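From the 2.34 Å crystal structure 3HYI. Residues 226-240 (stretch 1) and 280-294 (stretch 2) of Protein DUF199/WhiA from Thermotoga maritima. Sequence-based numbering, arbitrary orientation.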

# COMPACT_ATOMS: atom_id res chain seq x y z
N ALA A 226 -3.44 -43.93 11.06
CA ALA A 226 -3.77 -45.06 11.94
C ALA A 226 -4.87 -45.92 11.32
O ALA A 226 -4.86 -47.15 11.43
CB ALA A 226 -4.20 -44.57 13.31
N ARG A 227 -5.82 -45.24 10.68
CA ARG A 227 -6.96 -45.86 10.02
C ARG A 227 -6.54 -46.63 8.77
O ARG A 227 -7.13 -47.65 8.43
CB ARG A 227 -7.95 -44.77 9.64
CG ARG A 227 -9.40 -45.17 9.63
CD ARG A 227 -10.30 -43.93 9.74
NE ARG A 227 -10.95 -43.60 8.47
N GLN A 228 -5.51 -46.12 8.09
CA GLN A 228 -4.95 -46.80 6.93
C GLN A 228 -4.26 -48.08 7.38
O GLN A 228 -4.51 -49.16 6.85
CB GLN A 228 -3.95 -45.90 6.22
CG GLN A 228 -4.55 -44.64 5.61
CD GLN A 228 -3.54 -43.53 5.45
OE1 GLN A 228 -2.34 -43.77 5.45
NE2 GLN A 228 -4.03 -42.30 5.30
N ILE A 229 -3.38 -47.93 8.38
CA ILE A 229 -2.64 -49.06 8.93
C ILE A 229 -3.60 -50.14 9.41
O ILE A 229 -3.46 -51.31 9.04
CB ILE A 229 -1.70 -48.62 10.07
CG1 ILE A 229 -0.59 -47.72 9.53
CG2 ILE A 229 -1.08 -49.82 10.76
CD1 ILE A 229 0.23 -47.04 10.61
N ARG A 230 -4.60 -49.75 10.21
CA ARG A 230 -5.60 -50.68 10.73
C ARG A 230 -6.34 -51.43 9.60
O ARG A 230 -6.54 -52.65 9.69
CB ARG A 230 -6.62 -49.95 11.60
CG ARG A 230 -7.51 -50.87 12.42
N ALA A 231 -6.73 -50.71 8.56
CA ALA A 231 -7.41 -51.31 7.40
C ALA A 231 -6.53 -52.34 6.69
O ALA A 231 -7.00 -53.41 6.31
CB ALA A 231 -7.85 -50.23 6.42
N ILE A 232 -5.26 -52.01 6.53
CA ILE A 232 -4.29 -52.91 5.90
C ILE A 232 -4.06 -54.16 6.75
O ILE A 232 -3.93 -55.26 6.20
CB ILE A 232 -2.94 -52.19 5.66
CG1 ILE A 232 -3.12 -51.09 4.61
CG2 ILE A 232 -1.88 -53.17 5.19
CD1 ILE A 232 -1.97 -50.12 4.56
N GLU A 233 -4.02 -53.99 8.07
CA GLU A 233 -3.80 -55.10 9.00
C GLU A 233 -4.96 -56.10 8.95
O GLU A 233 -4.74 -57.31 8.97
CB GLU A 233 -3.63 -54.60 10.44
CG GLU A 233 -2.52 -53.57 10.67
CD GLU A 233 -1.14 -54.18 10.82
OE1 GLU A 233 -0.89 -55.25 10.22
OE2 GLU A 233 -0.31 -53.57 11.53
N LEU A 234 -6.19 -55.58 8.92
CA LEU A 234 -7.39 -56.42 8.85
C LEU A 234 -7.41 -57.26 7.57
O LEU A 234 -7.71 -58.46 7.61
CB LEU A 234 -8.65 -55.56 8.91
CG LEU A 234 -8.99 -54.96 10.28
CD1 LEU A 234 -10.05 -53.88 10.13
CD2 LEU A 234 -9.46 -56.04 11.25
N ILE A 235 -7.09 -56.63 6.45
CA ILE A 235 -7.05 -57.30 5.14
C ILE A 235 -5.97 -58.37 5.12
O ILE A 235 -6.18 -59.47 4.61
CB ILE A 235 -6.79 -56.29 4.00
CG1 ILE A 235 -7.99 -55.36 3.81
CG2 ILE A 235 -6.50 -57.02 2.68
CD1 ILE A 235 -7.69 -54.16 2.92
N LYS A 236 -4.80 -58.03 5.67
CA LYS A 236 -3.68 -58.96 5.76
C LYS A 236 -4.07 -60.19 6.57
O LYS A 236 -3.78 -61.32 6.17
CB LYS A 236 -2.47 -58.28 6.39
CG LYS A 236 -1.27 -59.20 6.58
CD LYS A 236 -0.02 -58.43 6.97
CE LYS A 236 1.07 -59.37 7.46
NZ LYS A 236 2.42 -58.73 7.42
N GLU A 237 -4.74 -59.96 7.69
CA GLU A 237 -5.18 -61.04 8.57
C GLU A 237 -6.26 -61.92 7.93
O GLU A 237 -6.19 -63.15 8.03
CB GLU A 237 -5.72 -60.46 9.89
CG GLU A 237 -6.21 -61.50 10.88
N ASN A 238 -7.23 -61.29 7.26
CA ASN A 238 -8.45 -61.98 6.82
C ASN A 238 -8.47 -62.52 5.39
O ASN A 238 -9.09 -63.55 5.13
CB ASN A 238 -9.66 -61.07 7.04
CG ASN A 238 -9.98 -60.88 8.52
OD1 ASN A 238 -10.62 -61.74 9.13
ND2 ASN A 238 -9.54 -59.77 9.09
N MET A 239 -7.82 -61.83 4.45
CA MET A 239 -7.75 -62.29 3.05
C MET A 239 -6.34 -62.32 2.45
O MET A 239 -6.12 -62.97 1.43
CB MET A 239 -8.66 -61.44 2.16
CG MET A 239 -8.31 -59.96 2.07
SD MET A 239 -9.30 -59.08 0.84
CE MET A 239 -8.37 -59.43 -0.65
N GLY A 240 -5.39 -61.61 3.06
CA GLY A 240 -4.04 -61.52 2.53
C GLY A 240 -3.91 -60.38 1.53
O GLY A 240 -4.77 -60.22 0.66
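Stretch 2 (280-294) KLKRIIKIAERFGDV

Stretch 2 packs on stretch 1 as a helix crossing a helix, followed by a chain segment that turns back along the first helix, and the contact is almost wholly apolar, with no hydrogen bond between the two among the atoms modelled. Stretch 1 is helical from Ala226 to Asn238, and Met239 is the first residue to leave helical phi/psi. Stretch 2 enters as a helix that began earlier in the chain and runs to about Ala288, beyond which its backbone hydrogen bonds are mostly weak. The two helices run in broadly the same sense, their N-to-C directions 52° apart, and their axes approach to 8.5 Å. Such closeness is possible because small residues meet near the crossing: the CA atoms of Ala231 and Ala288 are 5.1 Å apart, their CB atoms 3.5 Å, and Ala288 CB lies 3.3 Å from Ala231 O. Ala231 CB also touches Ile285 CG1 at 3.8 Å.

Around this point the larger side chains interlock. Ile235, in the m,t rotamer, has CA-to-CB directed sideways, yet its end reaches stretch 2: CD1 lies 3.6 Å from Ile284 CG2 and 4.0 Å from Ile287 CG2, while CG1 is 4.0 Å from Ala288 CB. Ile232 CG1 adds a contact of 4.1 Å to Ile284 CG2. Toward the start of both stretches, Gln228 OE1, hydrogen-bonded elsewhere in the structure, comes within 3.8 Å of Leu281 CD1.

Past the helix, Phe291 covers the C-terminal end of helix 226-238 and has the largest area in the contact, 111 Å². Asn238 CB sits over one ring face, 3.5 Å from the centroid of the Phe291 ring, a CH-pi contact. The Asn238 amide turns back to its own helix, ND2 donating to Leu234 O at 2.7 Å, and ND2 also lies 3.4 Å from Phe291 CB. Met239 SD stands at the ring edge, 5.2 Å from the centroid of the Phe291 ring.

The chain then extends through Gly292 and Asp293 and heads back toward the start of stretch 1. Gly292 CA passes 4.0 Å from Leu234 CD1; a CB on this glycine would point toward stretch 1, only 3.2 Å from Leu234 CD2. Asp293 directs its CA-to-CB bond away, but its O lies 4.1 Å from Arg230 CG. Val294 closes the contact: its CG1 is very tight against Leu234 CD1, at 3.0 Å, and its C lies 3.7 Å from Arg227 CG. In all, 836 Å² is buried, both sides summed.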

# COMPACT_ATOMS: atom_id res chain seq x y z
N LYS A 280 -6.47 -44.62 -3.53
CA LYS A 280 -6.23 -46.06 -3.37
C LYS A 280 -6.34 -46.51 -1.92
O LYS A 280 -6.85 -47.59 -1.64
CB LYS A 280 -4.87 -46.42 -3.93
CG LYS A 280 -4.86 -46.51 -5.42
CD LYS A 280 -3.46 -46.69 -5.95
CE LYS A 280 -3.31 -46.02 -7.29
NZ LYS A 280 -4.22 -46.62 -8.31
N LEU A 281 -5.83 -45.68 -1.01
CA LEU A 281 -5.97 -45.94 0.42
C LEU A 281 -7.44 -45.92 0.86
O LEU A 281 -7.83 -46.71 1.71
CB LEU A 281 -5.15 -44.92 1.23
CG LEU A 281 -3.65 -45.19 1.24
CD1 LEU A 281 -2.88 -43.95 1.67
CD2 LEU A 281 -3.32 -46.38 2.15
N LYS A 282 -8.23 -45.03 0.26
CA LYS A 282 -9.68 -44.98 0.55
C LYS A 282 -10.38 -46.27 0.12
O LYS A 282 -11.26 -46.76 0.83
CB LYS A 282 -10.32 -43.78 -0.15
CG LYS A 282 -9.85 -42.43 0.37
N ARG A 283 -10.00 -46.80 -1.04
CA ARG A 283 -10.51 -48.09 -1.51
C ARG A 283 -10.14 -49.23 -0.57
O ARG A 283 -10.97 -50.10 -0.28
CB ARG A 283 -9.98 -48.41 -2.90
CG ARG A 283 -10.60 -47.58 -4.02
CD ARG A 283 -10.52 -48.31 -5.35
NE ARG A 283 -9.23 -48.13 -6.01
CZ ARG A 283 -8.64 -49.02 -6.81
NH1 ARG A 283 -9.18 -50.21 -7.04
NH2 ARG A 283 -7.47 -48.72 -7.37
N ILE A 284 -8.90 -49.22 -0.10
CA ILE A 284 -8.40 -50.23 0.83
C ILE A 284 -9.20 -50.20 2.13
O ILE A 284 -9.59 -51.24 2.66
CB ILE A 284 -6.89 -50.05 1.10
CG1 ILE A 284 -6.08 -50.47 -0.12
CG2 ILE A 284 -6.46 -50.86 2.32
CD1 ILE A 284 -4.62 -50.07 -0.05
N ILE A 285 -9.46 -49.00 2.64
CA ILE A 285 -10.28 -48.82 3.84
C ILE A 285 -11.72 -49.32 3.61
O ILE A 285 -12.30 -49.97 4.48
CB ILE A 285 -10.29 -47.35 4.30
CG1 ILE A 285 -8.92 -46.97 4.87
CG2 ILE A 285 -11.37 -47.10 5.35
CD1 ILE A 285 -8.74 -45.49 5.11
N LYS A 286 -12.28 -49.01 2.44
CA LYS A 286 -13.61 -49.50 2.04
C LYS A 286 -13.66 -51.04 2.05
O LYS A 286 -14.63 -51.63 2.53
CB LYS A 286 -13.99 -48.94 0.66
CG LYS A 286 -15.10 -49.68 -0.10
CD LYS A 286 -16.45 -49.61 0.59
CE LYS A 286 -17.49 -50.44 -0.17
NZ LYS A 286 -18.86 -50.33 0.41
N ILE A 287 -12.61 -51.67 1.53
CA ILE A 287 -12.50 -53.13 1.53
C ILE A 287 -12.39 -53.71 2.94
O ILE A 287 -12.97 -54.75 3.24
CB ILE A 287 -11.30 -53.61 0.67
CG1 ILE A 287 -11.61 -53.41 -0.82
CG2 ILE A 287 -10.99 -55.08 0.94
CD1 ILE A 287 -10.42 -53.64 -1.73
N ALA A 288 -11.66 -53.02 3.82
CA ALA A 288 -11.43 -53.50 5.19
C ALA A 288 -12.66 -53.40 6.12
O ALA A 288 -12.64 -53.96 7.21
CB ALA A 288 -10.24 -52.77 5.80
N GLU A 289 -13.71 -52.69 5.69
CA GLU A 289 -14.95 -52.59 6.48
C GLU A 289 -15.66 -53.94 6.61
O GLU A 289 -16.37 -54.19 7.58
CB GLU A 289 -15.91 -51.56 5.85
CG GLU A 289 -15.53 -50.12 6.13
CD GLU A 289 -16.42 -49.12 5.40
OE1 GLU A 289 -17.62 -49.39 5.22
OE2 GLU A 289 -15.90 -48.05 5.01
N ARG A 290 -15.47 -54.78 5.59
CA ARG A 290 -15.76 -56.21 5.63
C ARG A 290 -15.44 -56.87 6.97
O ARG A 290 -16.27 -57.55 7.56
CB ARG A 290 -14.90 -56.91 4.56
CG ARG A 290 -15.62 -57.89 3.68
CD ARG A 290 -14.84 -58.11 2.39
NE ARG A 290 -14.86 -56.93 1.53
CZ ARG A 290 -14.60 -56.92 0.23
NH1 ARG A 290 -14.29 -58.05 -0.41
NH2 ARG A 290 -14.65 -55.78 -0.45
N PHE A 291 -14.21 -56.64 7.43
CA PHE A 291 -13.58 -57.46 8.46
C PHE A 291 -13.58 -56.86 9.86
O PHE A 291 -13.41 -57.58 10.84
CB PHE A 291 -12.13 -57.76 8.06
CG PHE A 291 -11.99 -58.33 6.68
CD1 PHE A 291 -12.65 -59.50 6.33
CD2 PHE A 291 -11.19 -57.70 5.73
CE1 PHE A 291 -12.52 -60.04 5.05
CE2 PHE A 291 -11.06 -58.24 4.45
CZ PHE A 291 -11.73 -59.40 4.11
N GLY A 292 -13.76 -55.54 9.96
CA GLY A 292 -13.73 -54.88 11.25
C GLY A 292 -13.86 -53.37 11.18
O GLY A 292 -14.00 -52.79 10.10
N ASP A 293 -13.82 -52.74 12.36
CA ASP A 293 -13.98 -51.29 12.49
C ASP A 293 -12.73 -50.58 11.97
O ASP A 293 -11.63 -50.83 12.45
CB ASP A 293 -14.22 -50.93 13.96
CG ASP A 293 -14.45 -49.43 14.16
OD1 ASP A 293 -15.53 -48.94 13.77
OD2 ASP A 293 -13.54 -48.76 14.71
N VAL A 294 -12.92 -49.69 10.99
CA VAL A 294 -11.81 -48.92 10.41
C VAL A 294 -12.28 -47.54 9.95
O VAL A 294 -13.07 -46.88 10.63
CB VAL A 294 -11.17 -49.66 9.20
CG1 VAL A 294 -11.08 -51.14 9.46
CG2 VAL A 294 -11.96 -49.40 7.93